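Local coordinates for protein TssK (Serratia sp. FS14, PDB 5Y0E) that forms trimers and probably serves as a baseplate subunit of the bacterial type VI secretion system, linking the baseplate to the membrane complex as in related TssK proteins, at residues 41-46 with 164-169; 63-68 with 75-80; 212-217 with 236-241. All coordinates share one frame; numbering follows the deposited sequence.

Contact 1: residues 41-46 with 164-169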
loop_
_atom_site.group_PDB
_atom_site.type_symbol
_atom_site.label_atom_id
_atom_site.label_comp_id
_atom_site.label_asym_id
_atom_site.label_seq_id
_atom_site.Cartn_x
_atom_site.Cartn_y
_atom_site.Cartn_z
ATOM N N CYS A 41 13.542 6.786 -6.966
ATOM C CA CYS A 41 12.967 8.097 -6.667
ATOM C C CYS A 41 13.495 8.610 -5.339
ATOM O O CYS A 41 12.741 9.059 -4.480
ATOM C CB CYS A 41 11.436 8.053 -6.669
ATOM S SG CYS A 41 10.704 7.389 -8.161
ATOM N N PHE A 42 14.815 8.543 -5.189
ATOM C CA PHE A 42 15.495 8.799 -3.928
ATOM C C PHE A 42 15.723 10.274 -3.641
ATOM O O PHE A 42 16.080 10.609 -2.513
ATOM C CB PHE A 42 16.831 8.078 -3.917
ATOM C CG PHE A 42 17.722 8.446 -5.058
ATOM C CD1 PHE A 42 18.473 9.594 -5.026
ATOM C CD2 PHE A 42 17.818 7.638 -6.157
ATOM C CE1 PHE A 42 19.277 9.930 -6.059
ATOM C CE2 PHE A 42 18.634 7.983 -7.198
ATOM C CZ PHE A 42 19.361 9.123 -7.144
ATOM N N TRP A 43 15.540 11.148 -4.625
ATOM C CA TRP A 43 15.739 12.577 -4.481
ATOM C C TRP A 43 14.422 13.267 -4.181
ATOM O O TRP A 43 13.358 12.765 -4.521
ATOM C CB TRP A 43 16.339 13.159 -5.751
ATOM C CG TRP A 43 15.444 13.012 -6.915
ATOM C CD1 TRP A 43 14.586 13.941 -7.411
ATOM C CD2 TRP A 43 15.289 11.852 -7.725
ATOM N NE1 TRP A 43 13.919 13.436 -8.485
ATOM C CE2 TRP A 43 14.337 12.158 -8.705
ATOM C CE3 TRP A 43 15.871 10.584 -7.721
ATOM C CZ2 TRP A 43 13.954 11.248 -9.675
ATOM C CZ3 TRP A 43 15.494 9.684 -8.669
ATOM C CH2 TRP A 43 14.540 10.014 -9.640
ATOM N N GLY A 44 14.500 14.409 -3.539
ATOM C CA GLY A 44 13.346 15.246 -3.322
ATOM C C GLY A 44 13.438 15.899 -1.975
ATOM O O GLY A 44 14.454 15.813 -1.301
ATOM N N PHE A 45 12.357 16.537 -1.564
ATOM C CA PHE A 45 12.272 17.199 -0.272
ATOM C C PHE A 45 11.578 16.316 0.740
ATOM O O PHE A 45 10.577 15.671 0.437
ATOM C CB PHE A 45 11.510 18.524 -0.357
ATOM C CG PHE A 45 12.246 19.574 -1.074
ATOM C CD1 PHE A 45 13.194 20.328 -0.424
ATOM C CD2 PHE A 45 12.025 19.796 -2.406
ATOM C CE1 PHE A 45 13.900 21.275 -1.084
ATOM C CE2 PHE A 45 12.731 20.749 -3.075
ATOM C CZ PHE A 45 13.674 21.488 -2.410
ATOM N N LEU A 46 12.124 16.304 1.945
ATOM C CA LEU A 46 11.399 15.881 3.125
ATOM C C LEU A 46 10.624 17.020 3.731
ATOM O O LEU A 46 9.533 16.820 4.247
ATOM C CB LEU A 46 12.358 15.353 4.179
ATOM C CG LEU A 46 12.937 14.003 3.887
ATOM C CD1 LEU A 46 14.168 13.889 4.698
ATOM C CD2 LEU A 46 11.918 12.971 4.281
ATOM N N THR A 164 22.541 19.668 -10.595
ATOM C CA THR A 164 21.281 18.988 -10.382
ATOM C C THR A 164 20.404 19.914 -9.572
ATOM O O THR A 164 20.882 20.845 -8.931
ATOM C CB THR A 164 21.423 17.643 -9.662
ATOM O OG1 THR A 164 21.900 17.849 -8.332
ATOM C CG2 THR A 164 22.338 16.718 -10.406
ATOM N N ALA A 165 19.107 19.662 -9.616
ATOM C CA ALA A 165 18.198 20.599 -8.987
ATOM C C ALA A 165 16.899 19.911 -8.629
ATOM O O ALA A 165 16.499 18.936 -9.262
ATOM C CB ALA A 165 17.915 21.789 -9.903
ATOM N N LEU A 166 16.233 20.460 -7.628
ATOM C CA LEU A 166 14.897 20.052 -7.250
ATOM C C LEU A 166 13.961 21.232 -7.447
ATOM O O LEU A 166 14.294 22.357 -7.084
ATOM C CB LEU A 166 14.845 19.590 -5.788
ATOM C CG LEU A 166 15.774 18.496 -5.278
ATOM C CD1 LEU A 166 15.661 18.386 -3.787
ATOM C CD2 LEU A 166 15.445 17.193 -5.911
ATOM N N GLY A 167 12.780 20.982 -7.998
ATOM C CA GLY A 167 11.848 22.064 -8.235
ATOM C C GLY A 167 11.201 22.537 -6.950
ATOM O O GLY A 167 10.806 21.742 -6.108
ATOM N N VAL A 168 11.064 23.851 -6.810
ATOM C CA VAL A 168 10.533 24.455 -5.600
ATOM C C VAL A 168 9.147 25.048 -5.820
ATOM O O VAL A 168 8.264 24.892 -4.974
ATOM C CB VAL A 168 11.505 25.526 -5.055
ATOM C CG1 VAL A 168 10.900 26.251 -3.866
ATOM C CG2 VAL A 168 12.844 24.908 -4.706
ATOM N N THR A 169 8.940 25.747 -6.935
ATOM C CA THR A 169 7.721 26.514 -7.128
ATOM C C THR A 169 7.719 27.117 -8.520
ATOM O O THR A 169 8.703 27.053 -9.257
ATOM C CB THR A 169 7.587 27.606 -6.076
ATOM O OG1 THR A 169 6.247 28.079 -6.062
ATOM C CG2 THR A 169 8.522 28.737 -6.366
#
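Leu166 pushes its side chain between Trp43 and Phe45, and each branch finds a different surface. Its CD1 lies over a face of the Phe45 ring, 4.0 Å from the ring centroid and 18° off the normal, a CH-pi contact. The same methyl stands 3.8 Å from Gly44 O. Nearer the backbone, Leu166 CB reaches the ring atom Phe45 CE2 at 3.6 Å, the two side chains lying side by side but pointing opposite ways. This is the tight, buried half of the contact. On the other branch, Leu166 CD2 meets Trp43 CD1 at 3.7 Å, at the edge of the indole and near its plane. Trp43 NE1, next to CD1, hydrogen-bonds to Asp292 OD1, which holds this side of the indole; the ring also packs edge-to-face with His291.

The backbones are not sheet neighbours: the nearest CA atoms, those of Gly44 and Leu166, are 6.4 Å apart. Gly44 pairs with Ile68 in the three-stranded antiparallel sheet, whereas strand 163-174 runs beside strand 96-103 in the six-stranded one. The contact is therefore side-chain packing between two beta-sheets, in the manner of a beta-sandwich. Leu100 of strand 96-103 touches both Phe45 and Val168, continuing the apolar layer.

Packing slackens beyond Leu166. Val168 CG2 approaches Phe45 CZ obliquely at 4.2 Å, and Gly167, partly exposed, meets the ring through its O, 3.7 Å from Phe45 CE2 at the ring edge. At the Trp43 end the chain is loop and partly exposed: Trp43 CE3 sits over the centre of the Phe42 ring, and Phe42 O accepts a hydrogen bond from His38 of the second subunit.

Contact 2: residues 63-68 with 75-80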
loop_
_atom_site.group_PDB
_atom_site.type_symbol
_atom_site.label_atom_id
_atom_site.label_comp_id
_atom_site.label_asym_id
_atom_site.label_seq_id
_atom_site.Cartn_x
_atom_site.Cartn_y
_atom_site.Cartn_z
ATOM N N ASN A 63 12.775 29.473 4.109
ATOM C CA ASN A 63 13.055 29.457 5.543
ATOM C C ASN A 63 13.911 28.251 5.927
ATOM O O ASN A 63 14.892 28.379 6.659
ATOM C CB ASN A 63 11.746 29.433 6.336
ATOM C CG ASN A 63 11.129 30.799 6.504
ATOM O OD1 ASN A 63 11.825 31.801 6.596
ATOM N ND2 ASN A 63 9.808 30.841 6.570
ATOM N N ALA A 64 13.546 27.070 5.438
ATOM C CA ALA A 64 14.146 25.810 5.838
ATOM C C ALA A 64 13.819 24.773 4.778
ATOM O O ALA A 64 12.832 24.905 4.059
ATOM C CB ALA A 64 13.626 25.359 7.200
ATOM N N ALA A 65 14.648 23.740 4.695
ATOM C CA ALA A 65 14.390 22.641 3.776
ATOM C C ALA A 65 15.319 21.483 4.103
ATOM O O ALA A 65 16.396 21.676 4.661
ATOM C CB ALA A 65 14.587 23.074 2.327
ATOM N N SER A 66 14.899 20.279 3.731
ATOM C CA SER A 66 15.763 19.114 3.853
ATOM C C SER A 66 15.372 18.094 2.800
ATOM O O SER A 66 14.225 18.048 2.358
ATOM C CB SER A 66 15.688 18.506 5.247
ATOM O OG SER A 66 14.362 18.176 5.578
ATOM N N GLY A 67 16.329 17.281 2.405
ATOM C CA GLY A 67 16.031 16.318 1.374
ATOM C C GLY A 67 17.308 15.783 0.763
ATOM O O GLY A 67 18.351 15.779 1.396
ATOM N N ILE A 68 17.193 15.352 -0.483
ATOM C CA ILE A 68 18.286 14.754 -1.225
ATOM C C ILE A 68 18.256 15.257 -2.661
ATOM O O ILE A 68 17.207 15.247 -3.309
ATOM C CB ILE A 68 18.200 13.220 -1.183
ATOM C CG1 ILE A 68 18.664 12.725 0.174
ATOM C CG2 ILE A 68 19.072 12.614 -2.234
ATOM C CD1 ILE A 68 17.958 11.530 0.629
ATOM N N PHE A 75 20.889 17.173 2.214
ATOM C CA PHE A 75 21.021 18.548 2.653
ATOM C C PHE A 75 19.965 18.835 3.693
ATOM O O PHE A 75 18.918 18.198 3.737
ATOM C CB PHE A 75 20.882 19.558 1.502
ATOM C CG PHE A 75 19.534 19.540 0.851
ATOM C CD1 PHE A 75 18.507 20.308 1.340
ATOM C CD2 PHE A 75 19.293 18.720 -0.225
ATOM C CE1 PHE A 75 17.281 20.255 0.773
ATOM C CE2 PHE A 75 18.075 18.678 -0.793
ATOM C CZ PHE A 75 17.063 19.442 -0.297
ATOM N N ARG A 76 20.246 19.849 4.496
ATOM C CA ARG A 76 19.366 20.303 5.554
ATOM C C ARG A 76 19.828 21.695 5.951
ATOM O O ARG A 76 21.019 21.903 6.167
ATOM C CB ARG A 76 19.413 19.352 6.749
ATOM C CG ARG A 76 18.682 19.855 7.968
ATOM C CD ARG A 76 18.827 18.895 9.136
ATOM N NE ARG A 76 18.621 17.515 8.709
ATOM C CZ ARG A 76 17.441 16.901 8.705
ATOM N NH1 ARG A 76 16.353 17.538 9.119
ATOM N NH2 ARG A 76 17.343 15.644 8.287
ATOM N N PHE A 77 18.906 22.648 6.023
ATOM C CA PHE A 77 19.268 23.977 6.478
ATOM C C PHE A 77 18.064 24.618 7.131
ATOM O O PHE A 77 16.930 24.188 6.947
ATOM C CB PHE A 77 19.808 24.860 5.346
ATOM C CG PHE A 77 18.803 25.192 4.275
ATOM C CD1 PHE A 77 17.803 26.125 4.490
ATOM C CD2 PHE A 77 18.883 24.598 3.042
ATOM C CE1 PHE A 77 16.895 26.429 3.510
ATOM C CE2 PHE A 77 17.980 24.907 2.052
ATOM C CZ PHE A 77 16.985 25.823 2.289
ATOM N N SER A 78 18.327 25.663 7.899
ATOM C CA SER A 78 17.259 26.400 8.545
ATOM C C SER A 78 17.779 27.769 8.926
ATOM O O SER A 78 18.942 27.929 9.278
ATOM C CB SER A 78 16.735 25.682 9.775
ATOM O OG SER A 78 15.800 26.502 10.430
ATOM N N GLY A 79 16.909 28.756 8.840
ATOM C CA GLY A 79 17.325 30.098 9.150
ATOM C C GLY A 79 17.999 30.776 7.986
ATOM O O GLY A 79 18.688 30.144 7.188
ATOM N N ALA A 80 17.823 32.090 7.915
ATOM C CA ALA A 80 18.389 32.862 6.822
ATOM C C ALA A 80 19.903 32.766 6.781
ATOM O O ALA A 80 20.498 32.911 5.714
ATOM C CB ALA A 80 17.952 34.315 6.946
#
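Phe75 lays its ring over the backbone of Gly67, with Gly67 CA 4.0 Å from the ring centroid and 27° off the normal, a CH-pi contact. Having no side chain, Gly67 lets the ring come this close: Phe75 CE2 is 3.4 Å from Gly67 C. Phe77 repeats the pose two residues on, its CZ 3.6 Å from Ala65 CB and one face above Ala65 N. Both phenylalanines set CG between backbone N and carbonyl carbon (chi1 63° and 66°), which places CG on the partner strand's side.

Ser66 and Arg76 occupy the other face of the sheet, where one face of the guanidinium lies over Ser66 CB, offset toward the rim, with Arg76 NH1 4.0 Å from that carbon. Ser66 OG bonds to Thr47 OG1 on the adjoining strand, while Arg76 also packs on Asp3 of the second subunit.

Backbone bonds fix this register. Ala65 and Phe77 exchange a reciprocal pair, as do Gly67 and Phe75, and Phe75 N reaches Gly67 O at 3.0 Å. Beyond the last paired residues, Gly79 N bonds to Asn63 O at 3.0 Å.

Further out, Leu149 and Leu151 of strand 142-155 pack against Phe75, and Leu151 also against Phe77. The alternation of hydrogen-bonded and non-hydrogen-bonded pairs between almost exactly antiparallel strands is that of a classic beta hairpin, here forming two of the three strands of its sheet.

Contact 3: residues 212-217 with 236-241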
loop_
_atom_site.group_PDB
_atom_site.type_symbol
_atom_site.label_atom_id
_atom_site.label_comp_id
_atom_site.label_asym_id
_atom_site.label_seq_id
_atom_site.Cartn_x
_atom_site.Cartn_y
_atom_site.Cartn_z
ATOM N N GLN A 212 -17.833 8.951 3.110
ATOM C CA GLN A 212 -19.182 9.309 2.711
ATOM C C GLN A 212 -19.834 8.174 1.927
ATOM O O GLN A 212 -20.939 7.737 2.257
ATOM C CB GLN A 212 -19.150 10.613 1.922
ATOM C CG GLN A 212 -18.857 11.817 2.791
ATOM C CD GLN A 212 -18.190 12.970 2.056
ATOM O OE1 GLN A 212 -17.968 12.917 0.865
ATOM N NE2 GLN A 212 -17.871 14.019 2.781
ATOM N N ARG A 213 -19.143 7.640 0.932
ATOM C CA ARG A 213 -19.791 6.642 0.101
ATOM C C ARG A 213 -19.994 5.351 0.863
ATOM O O ARG A 213 -20.985 4.645 0.656
ATOM C CB ARG A 213 -18.981 6.402 -1.172
ATOM C CG ARG A 213 -18.923 7.608 -2.087
ATOM C CD ARG A 213 -20.254 8.246 -2.249
ATOM N NE ARG A 213 -21.262 7.320 -2.730
ATOM C CZ ARG A 213 -22.539 7.368 -2.368
ATOM N NH1 ARG A 213 -22.956 8.292 -1.513
ATOM N NH2 ARG A 213 -23.387 6.467 -2.839
ATOM N N SER A 214 -19.063 5.035 1.745
ATOM C CA SER A 214 -19.184 3.865 2.597
ATOM C C SER A 214 -20.416 3.938 3.485
ATOM O O SER A 214 -21.162 2.968 3.626
ATOM C CB SER A 214 -17.933 3.763 3.449
ATOM O OG SER A 214 -17.737 2.446 3.828
ATOM N N GLN A 215 -20.610 5.072 4.134
ATOM C CA GLN A 215 -21.757 5.238 5.009
ATOM C C GLN A 215 -23.052 5.060 4.233
ATOM O O GLN A 215 -23.963 4.351 4.662
ATOM C CB GLN A 215 -21.691 6.621 5.651
ATOM C CG GLN A 215 -22.752 6.953 6.673
ATOM C CD GLN A 215 -23.089 8.450 6.694
ATOM O OE1 GLN A 215 -22.695 9.204 5.789
ATOM N NE2 GLN A 215 -23.833 8.880 7.715
ATOM N N GLN A 216 -23.158 5.740 3.124
ATOM C CA GLN A 216 -24.354 5.688 2.357
ATOM C C GLN A 216 -24.611 4.344 1.727
ATOM O O GLN A 216 -25.677 3.829 1.834
ATOM C CB GLN A 216 -24.332 6.800 1.323
ATOM C CG GLN A 216 -25.688 7.224 0.835
ATOM C CD GLN A 216 -26.280 6.222 -0.100
ATOM O OE1 GLN A 216 -25.614 5.724 -0.979
ATOM N NE2 GLN A 216 -27.525 5.900 0.110
ATOM N N MET A 217 -23.632 3.764 1.082
ATOM C CA MET A 217 -23.875 2.494 0.446
ATOM C C MET A 217 -24.227 1.394 1.415
ATOM O O MET A 217 -25.088 0.612 1.148
ATOM C CB MET A 217 -22.711 2.098 -0.419
ATOM C CG MET A 217 -22.619 2.920 -1.665
ATOM S SD MET A 217 -21.329 2.376 -2.742
ATOM C CE MET A 217 -22.214 1.226 -3.733
ATOM N N MET A 236 -20.303 -5.233 -4.606
ATOM C CA MET A 236 -18.914 -5.307 -5.044
ATOM C C MET A 236 -18.193 -3.981 -4.896
ATOM O O MET A 236 -16.981 -3.963 -4.720
ATOM C CB MET A 236 -18.829 -5.731 -6.499
ATOM C CG MET A 236 -19.047 -7.149 -6.725
ATOM S SD MET A 236 -19.740 -7.510 -8.311
ATOM C CE MET A 236 -18.593 -8.683 -8.756
ATOM N N LEU A 237 -18.910 -2.868 -5.015
ATOM C CA LEU A 237 -18.260 -1.573 -4.996
ATOM C C LEU A 237 -18.018 -1.103 -3.574
ATOM O O LEU A 237 -16.961 -0.557 -3.274
ATOM C CB LEU A 237 -19.100 -0.557 -5.766
ATOM C CG LEU A 237 -18.606 0.890 -5.707
ATOM C CD1 LEU A 237 -17.298 1.091 -6.444
ATOM C CD2 LEU A 237 -19.618 1.780 -6.261
ATOM N N LEU A 238 -18.991 -1.312 -2.696
ATOM C CA LEU A 238 -18.766 -1.073 -1.284
ATOM C C LEU A 238 -17.564 -1.873 -0.775
ATOM O O LEU A 238 -16.736 -1.356 -0.027
ATOM C CB LEU A 238 -20.029 -1.416 -0.511
ATOM C CG LEU A 238 -19.966 -1.313 1.009
ATOM C CD1 LEU A 238 -19.606 0.091 1.482
ATOM C CD2 LEU A 238 -21.268 -1.723 1.586
ATOM N N GLN A 239 -17.439 -3.120 -1.208
ATOM C CA GLN A 239 -16.250 -3.898 -0.912
ATOM C C GLN A 239 -14.996 -3.174 -1.323
ATOM O O GLN A 239 -14.015 -3.145 -0.576
ATOM C CB GLN A 239 -16.291 -5.213 -1.642
ATOM C CG GLN A 239 -16.452 -6.349 -0.805
ATOM C CD GLN A 239 -16.836 -7.529 -1.617
ATOM O OE1 GLN A 239 -18.012 -7.710 -1.913
ATOM N NE2 GLN A 239 -15.859 -8.359 -1.977
ATOM N N LEU A 240 -14.991 -2.648 -2.547
ATOM C CA LEU A 240 -13.818 -1.963 -3.054
ATOM C C LEU A 240 -13.577 -0.682 -2.290
ATOM O O LEU A 240 -12.436 -0.333 -2.008
ATOM C CB LEU A 240 -13.972 -1.680 -4.536
ATOM C CG LEU A 240 -12.800 -0.959 -5.203
ATOM C CD1 LEU A 240 -11.626 -1.856 -5.320
ATOM C CD2 LEU A 240 -13.195 -0.450 -6.558
ATOM N N ILE A 241 -14.647 0.018 -1.941
ATOM C CA ILE A 241 -14.530 1.174 -1.072
ATOM C C ILE A 241 -13.990 0.765 0.300
ATOM O O ILE A 241 -13.149 1.451 0.877
ATOM C CB ILE A 241 -15.896 1.881 -0.993
ATOM C CG1 ILE A 241 -16.267 2.429 -2.371
ATOM C CG2 ILE A 241 -15.911 2.976 0.009
ATOM C CD1 ILE A 241 -17.628 3.035 -2.442
#
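Met217 projects from helix 197-222 as a knob against helix 229-253, and its thioether fits between Leu237 and Ile241. Its terminal methyl CE rests on Leu237 CD2 at 3.7 Å, and its SD lies 3.8 Å from Ile241 CD1; the methionine crosses both side chains at about a right angle. Asp234 and Leu238 complete the hollow that takes it.

The fit is reciprocal. Leu238 enters the hollow framed by Ser214, Met217, Ser218 and Leu221, its CD1 3.8 Å from Ser214 OG and 4.2 Å from Met217 CB. One turn along, Ile241 fills the next hollow, bounded by Leu210, Arg213, Ser214 and Met217. Its two branches divide that space: CD1 presses on Arg213 CB at 3.8 Å, while CG2, anti to the backbone N, faces Ser214 CB at 4.1 Å. Each hollow has the i, i+3, i+4, i+7 spacing of knobs-into-holes packing. The helices run roughly antiparallel, with a signed crossing angle of -144° and 9.7 Å between the segment axes. The small Ser214 suits the place where the backbones come nearest, its CA 6.3 Å from that of Leu238. Beyond this pair, the second subunit packs Thr281 on Ser214 and Arg280 on Leu238.

Arg213 contributes only carbon here: its chain bends at chi2 and chi3, and NH2 bonds to Gln216 OE1 on its own helix. Ser214 OG has a weak hydrogen bond to Asn242 OD1. Shape and apolar burial, rather than polar pairing, therefore account for most of what holds these two segments together.

Contacts 1 and 2 form one neighbourhood, their centres 12 Å apart, with the hairpin of contact 2 nested in the chain loop that contact 1 closes. Strand 62-68 is the shared element: Gly44 N and Ile68 O lie 2.8 Å apart, as do Leu46 N and Ser66 O, both probable hydrogen bonds. Contact 2 thus supplies two strands of the sheet whose first strand contact 1 packs onto the six-stranded sheet. Contact 3 is remote, in the helical region on the opposite side of the chain's centre, with centres about 37 Å from contact 1 and 42 Å from contact 2. All three touch the second subunit, so beta and helical regions alike meet the trimer interface.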